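Local atomic coordinates of tyrosine--tRNA ligase (Archaeoglobus fulgidus, PDB entry 2CYB), a protein that catalyses the ATP-dependent attachment of tyrosine to tRNA(Tyr), activating the amino acid as tyrosyl-adenylate before passing it to the acceptor end of the tRNA. Residues P229-E233 against L308-E313; E233-A239 against K301-A305. All blocks are in the same frame, centred on the assembly; numbering follows the deposited sequence.

How the interactions relate
Interactions 1 and 2 join the same two antiparallel helices, 229-237 and 297-319, one contact following the other along the pair. Their centres lie about 9 Å apart, E233 belongs to both, and V232 CG1 packs against the backbone of A305 where they meet. Both are partly buried, with V232, L308 and L312 or I236, V304 and A305 on the apolar side and exposed glutamates at the margins, and both lie away from the tyrosine pocket. The chemistry changes along helix 229-237: in interaction 1, at its N-terminal turn, the amide of buried N309 is held by van der Waals contacts, a weak bond and a water, whereas in interaction 2, at its C-terminal end, the charged K301 makes two short bonds to backbone carbonyls.

Interaction 1 (P229-E233 against L308-E313); sequences PEEVE and LNMLLE
N309 lays its carboxamide against the first turn of helix 229-237, overlapping P229 and V232. Its OD1 approaches CA of P229 to 3.2 Å and CB of V232 to 3.3 Å, so this oxygen is lodged among carbon atoms. At the other end of the amide, ND2 makes a weak, 3.4 Å hydrogen bond to the backbone O of P229, an acceptor already engaged by the N of E233 within the helix. A water completes the link: it accepts from N309 ND2 at 2.9 Å and donates to E233 OE2, whose carboxylate plane is turned 67° from that of the amide. The V232 and N309 side chains lie alongside each other, pointing opposite ways. With CG1 of V232 anti to the backbone N (chi1 171°), its two methyls part: CG1 packs on L308 CD2, while CG2 meets L312 CD2 tip to tip at 4.0 Å. At the more open margin, the E313 side chain runs at about a right angle to that of P229, bringing OE2 to 3.6 Å from P229 CG, although its charge is paired with R316. The helix segments run antiparallel at 147°, their axes 10.1 Å apart; D227 touches V232 and I223 touches L308, both from loops. Because the direct hydrogen bond from ND2 to P229 O is weak, the polar hold on N309 probably owes much to the water, while the carbons of P229 and V232 lie close around its oxygen and probably limit the turning of the amide.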
loop_
_atom_site.group_PDB
_atom_site.type_symbol
_atom_site.label_atom_id
_atom_site.label_comp_id
_atom_site.label_asym_id
_atom_site.label_seq_id
_atom_site.Cartn_x
_atom_site.Cartn_y
_atom_site.Cartn_z
ATOM N N PRO A 229 4.338 11.891 41.148
ATOM C CA PRO A 229 4.992 13.139 41.550
ATOM C C PRO A 229 6.477 12.978 41.858
ATOM O O PRO A 229 7.295 13.798 41.448
ATOM C CB PRO A 229 4.178 13.571 42.764
ATOM C CG PRO A 229 2.805 13.140 42.386
ATOM C CD PRO A 229 3.039 11.742 41.830
ATOM N N GLU A 230 6.822 11.915 42.575
ATOM C CA GLU A 230 8.213 11.651 42.927
ATOM C C GLU A 230 9.074 11.428 41.691
ATOM O O GLU A 230 10.195 11.928 41.608
ATOM C CB GLU A 230 8.305 10.419 43.833
ATOM C CG GLU A 230 8.102 10.698 45.312
ATOM C CD GLU A 230 9.357 11.237 45.981
ATOM O OE1 GLU A 230 9.816 12.336 45.599
ATOM O OE2 GLU A 230 9.885 10.557 46.888
ATOM N N GLU A 231 8.547 10.664 40.738
ATOM C CA GLU A 231 9.272 10.366 39.508
ATOM C C GLU A 231 9.422 11.631 38.667
ATOM O O GLU A 231 10.477 11.869 38.077
ATOM C CB GLU A 231 8.546 9.273 38.714
ATOM C CG GLU A 231 9.256 8.852 37.427
ATOM C CD GLU A 231 10.603 8.180 37.668
ATOM O OE1 GLU A 231 11.313 7.906 36.674
ATOM O OE2 GLU A 231 10.954 7.924 38.838
ATOM N N VAL A 232 8.370 12.440 38.606
ATOM C CA VAL A 232 8.444 13.696 37.855
ATOM C C VAL A 232 9.569 14.551 38.433
ATOM O O VAL A 232 10.377 15.121 37.701
ATOM C CB VAL A 232 7.130 14.495 37.951
ATOM C CG1 VAL A 232 7.316 15.882 37.356
ATOM C CG2 VAL A 232 6.014 13.754 37.225
ATOM N N GLU A 233 9.621 14.632 39.757
ATOM C CA GLU A 233 10.648 15.422 40.421
ATOM C C GLU A 233 12.039 14.920 40.091
ATOM O O GLU A 233 12.934 15.710 39.794
ATOM C CB GLU A 233 10.424 15.405 41.932
ATOM C CG GLU A 233 9.286 16.306 42.389
ATOM C CD GLU A 233 8.924 16.089 43.845
ATOM O OE1 GLU A 233 9.818 15.695 44.625
ATOM O OE2 GLU A 233 7.752 16.323 44.212
ATOM N N LEU A 308 4.013 21.080 36.873
ATOM C CA LEU A 308 3.752 19.908 36.051
ATOM C C LEU A 308 3.014 18.878 36.898
ATOM O O LEU A 308 2.073 18.240 36.428
ATOM C CB LEU A 308 5.060 19.316 35.516
ATOM C CG LEU A 308 4.922 18.202 34.473
ATOM C CD1 LEU A 308 4.023 18.659 33.321
ATOM C CD2 LEU A 308 6.302 17.839 33.948
ATOM N N ASN A 309 3.426 18.725 38.154
ATOM C CA ASN A 309 2.758 17.769 39.032
ATOM C C ASN A 309 1.316 18.169 39.307
ATOM O O ASN A 309 0.452 17.308 39.476
ATOM C CB ASN A 309 3.521 17.595 40.349
ATOM C CG ASN A 309 4.607 16.546 40.246
ATOM O OD1 ASN A 309 4.438 15.541 39.556
ATOM N ND2 ASN A 309 5.721 16.763 40.938
ATOM N N MET A 310 1.047 19.470 39.351
ATOM C CA MET A 310 -0.313 19.934 39.583
ATOM C C MET A 310 -1.143 19.565 38.360
ATOM O O MET A 310 -2.285 19.119 38.467
ATOM C CB MET A 310 -0.343 21.454 39.791
ATOM C CG MET A 310 0.278 21.914 41.100
ATOM S SD MET A 310 -0.051 23.660 41.448
ATOM C CE MET A 310 1.216 24.418 40.474
ATOM N N LEU A 311 -0.534 19.745 37.197
ATOM C CA LEU A 311 -1.166 19.455 35.917
ATOM C C LEU A 311 -1.557 17.976 35.812
ATOM O O LEU A 311 -2.706 17.643 35.502
ATOM C CB LEU A 311 -0.192 19.845 34.796
ATOM C CG LEU A 311 -0.716 20.252 33.420
ATOM C CD1 LEU A 311 0.398 20.921 32.636
ATOM C CD2 LEU A 311 -1.235 19.035 32.682
ATOM N N LEU A 312 -0.598 17.095 36.079
ATOM C CA LEU A 312 -0.826 15.655 36.005
ATOM C C LEU A 312 -1.731 15.141 37.115
ATOM O O LEU A 312 -2.561 14.257 36.886
ATOM C CB LEU A 312 0.508 14.910 36.043
ATOM C CG LEU A 312 1.358 14.941 34.770
ATOM C CD1 LEU A 312 1.613 16.368 34.334
ATOM C CD2 LEU A 312 2.670 14.223 35.030
ATOM N N GLU A 313 -1.570 15.684 38.318
ATOM C CA GLU A 313 -2.403 15.270 39.440
ATOM C C GLU A 313 -3.859 15.536 39.094
ATOM O O GLU A 313 -4.719 14.679 39.285
ATOM C CB GLU A 313 -2.016 16.035 40.709
ATOM C CG GLU A 313 -0.903 15.375 41.499
ATOM C CD GLU A 313 -1.326 14.036 42.080
ATOM O OE1 GLU A 313 -2.253 14.016 42.922
ATOM O OE2 GLU A 313 -0.737 13.004 41.695
HETATM O O HOH W 1 6.966 18.716 42.676
#

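Interaction 2 (E233-A239 against K301-A305); sequences ERKIRKA and KIAVA
The peptide carbonyls of R237 and A239 are the flat groups that meet across this contact, and the ammonium of K301 serves both. K301 NZ donates a hydrogen bond to each: to R237 O at 2.7 Å, from above that carbonyl plane and 55° out of it, and to A239 O at 2.8 Å, in the carbonyl plane and on a lone pair. Another flat group, the R234 guanidinium, has K238 CD over the centre of one face. K301 gets there with CG anti to its carbonyl carbon (chi1 -74°) and the rest of the chain extended, running alongside I236 in the opposite sense. On the way its CB passes 3.8 Å from I236 CG2 and its CD lies 3.4 Å from I236 O. Helix 229-237 ends here, with K238 the first residue to leave helical geometry, and a positive charge beside these carbonyls would be expected to favour the helix end electrostatically. Helices 229-237 and 297-319 follow the Rossmann-fold sheet and the KMSKS motif in the chain, in the largely helical C-terminal part of this class I synthetase; the two segments cross antiparallel at 147° with their axes 9.4 Å apart. A methionine in place of K301 would probably leave the carbonyls of R237 and A239 without their shared donor, and the turn after the helix less firmly tied to helix 297-319. On the buried side, I236 sets CB 4.3 Å from A305 CB and CD1 4.4 Å from V304 CG1. I251 and I254 of helix 250-263 touch both I236 and V304, while E233 rests its CG against A305 CB at the exposed margin.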
loop_
_atom_site.group_PDB
_atom_site.type_symbol
_atom_site.label_atom_id
_atom_site.label_comp_id
_atom_site.label_asym_id
_atom_site.label_seq_id
_atom_site.Cartn_x
_atom_site.Cartn_y
_atom_site.Cartn_z
ATOM N N GLU A 233 9.621 14.632 39.757
ATOM C CA GLU A 233 10.648 15.422 40.421
ATOM C C GLU A 233 12.039 14.920 40.091
ATOM O O GLU A 233 12.934 15.710 39.794
ATOM C CB GLU A 233 10.424 15.405 41.932
ATOM C CG GLU A 233 9.286 16.306 42.389
ATOM C CD GLU A 233 8.924 16.089 43.845
ATOM O OE1 GLU A 233 9.818 15.695 44.625
ATOM O OE2 GLU A 233 7.752 16.323 44.212
ATOM N N ARG A 234 12.218 13.602 40.133
ATOM C CA ARG A 234 13.514 13.000 39.827
ATOM C C ARG A 234 13.984 13.291 38.399
ATOM O O ARG A 234 15.133 13.673 38.184
ATOM C CB ARG A 234 13.453 11.481 40.042
ATOM C CG ARG A 234 14.664 10.754 39.498
ATOM C CD ARG A 234 14.513 9.245 39.574
ATOM N NE ARG A 234 15.442 8.587 38.660
ATOM C CZ ARG A 234 15.315 8.594 37.336
ATOM N NH1 ARG A 234 16.211 7.976 36.576
ATOM N NH2 ARG A 234 14.282 9.207 36.772
ATOM N N LYS A 235 13.098 13.099 37.424
ATOM C CA LYS A 235 13.439 13.340 36.021
ATOM C C LYS A 235 13.797 14.800 35.753
ATOM O O LYS A 235 14.747 15.085 35.023
ATOM C CB LYS A 235 12.278 12.918 35.112
ATOM C CG LYS A 235 12.047 11.410 35.061
ATOM C CD LYS A 235 10.899 11.065 34.109
ATOM C CE LYS A 235 10.727 9.561 33.946
ATOM N NZ LYS A 235 9.614 9.234 33.003
ATOM N N ILE A 236 13.036 15.721 36.341
ATOM C CA ILE A 236 13.311 17.145 36.161
ATOM C C ILE A 236 14.636 17.489 36.838
ATOM O O ILE A 236 15.477 18.181 36.264
ATOM C CB ILE A 236 12.177 18.025 36.757
ATOM C CG1 ILE A 236 10.894 17.851 35.938
ATOM C CG2 ILE A 236 12.581 19.497 36.748
ATOM C CD1 ILE A 236 11.028 18.280 34.489
ATOM N N ARG A 237 14.826 16.983 38.054
ATOM C CA ARG A 237 16.056 17.239 38.792
ATOM C C ARG A 237 17.314 16.932 37.983
ATOM O O ARG A 237 18.253 17.726 37.972
ATOM C CB ARG A 237 16.061 16.438 40.103
ATOM C CG ARG A 237 17.381 16.469 40.870
ATOM C CD ARG A 237 17.153 16.365 42.380
ATOM N NE ARG A 237 16.146 15.367 42.736
ATOM C CZ ARG A 237 16.266 14.059 42.517
ATOM N NH1 ARG A 237 15.288 13.237 42.880
ATOM N NH2 ARG A 237 17.358 13.569 41.944
ATOM N N LYS A 238 17.343 15.799 37.287
ATOM C CA LYS A 238 18.532 15.457 36.514
ATOM C C LYS A 238 18.478 15.865 35.048
ATOM O O LYS A 238 19.368 15.529 34.265
ATOM C CB LYS A 238 18.824 13.957 36.627
ATOM C CG LYS A 238 17.618 13.060 36.438
ATOM C CD LYS A 238 17.986 11.592 36.641
ATOM C CE LYS A 238 18.627 11.357 38.004
ATOM N NZ LYS A 238 17.776 11.870 39.116
ATOM N N ALA A 239 17.450 16.611 34.673
ATOM C CA ALA A 239 17.325 17.039 33.286
ATOM C C ALA A 239 18.416 18.019 32.877
ATOM O O ALA A 239 18.977 18.740 33.705
ATOM C CB ALA A 239 15.953 17.667 33.054
ATOM N N LYS A 301 13.731 24.559 37.938
ATOM C CA LYS A 301 13.386 23.139 37.988
ATOM C C LYS A 301 12.353 22.824 39.061
ATOM O O LYS A 301 11.382 22.109 38.806
ATOM C CB LYS A 301 14.637 22.287 38.217
ATOM C CG LYS A 301 15.543 22.167 37.003
ATOM C CD LYS A 301 16.674 21.171 37.271
ATOM C CE LYS A 301 17.492 20.899 36.022
ATOM N NZ LYS A 301 18.524 19.843 36.243
ATOM N N ILE A 302 12.560 23.351 40.266
ATOM C CA ILE A 302 11.623 23.095 41.347
ATOM C C ILE A 302 10.225 23.575 40.986
ATOM O O ILE A 302 9.237 22.874 41.231
ATOM C CB ILE A 302 12.057 23.788 42.661
ATOM C CG1 ILE A 302 13.397 23.215 43.136
ATOM C CG2 ILE A 302 10.988 23.584 43.730
ATOM C CD1 ILE A 302 13.380 21.711 43.339
ATOM N N ALA A 303 10.142 24.769 40.406
ATOM C CA ALA A 303 8.853 25.336 40.028
ATOM C C ALA A 303 8.201 24.546 38.894
ATOM O O ALA A 303 6.999 24.272 38.929
ATOM C CB ALA A 303 9.025 26.814 39.619
ATOM N N VAL A 304 8.992 24.185 37.890
ATOM C CA VAL A 304 8.456 23.426 36.758
ATOM C C VAL A 304 7.915 22.074 37.238
ATOM O O VAL A 304 6.852 21.636 36.808
ATOM C CB VAL A 304 9.531 23.201 35.682
ATOM C CG1 VAL A 304 9.027 22.208 34.622
ATOM C CG2 VAL A 304 9.889 24.530 35.034
ATOM N N ALA A 305 8.645 21.421 38.137
ATOM C CA ALA A 305 8.200 20.133 38.661
ATOM C C ALA A 305 6.892 20.289 39.428
ATOM O O ALA A 305 5.992 19.455 39.316
ATOM C CB ALA A 305 9.280 19.523 39.570
#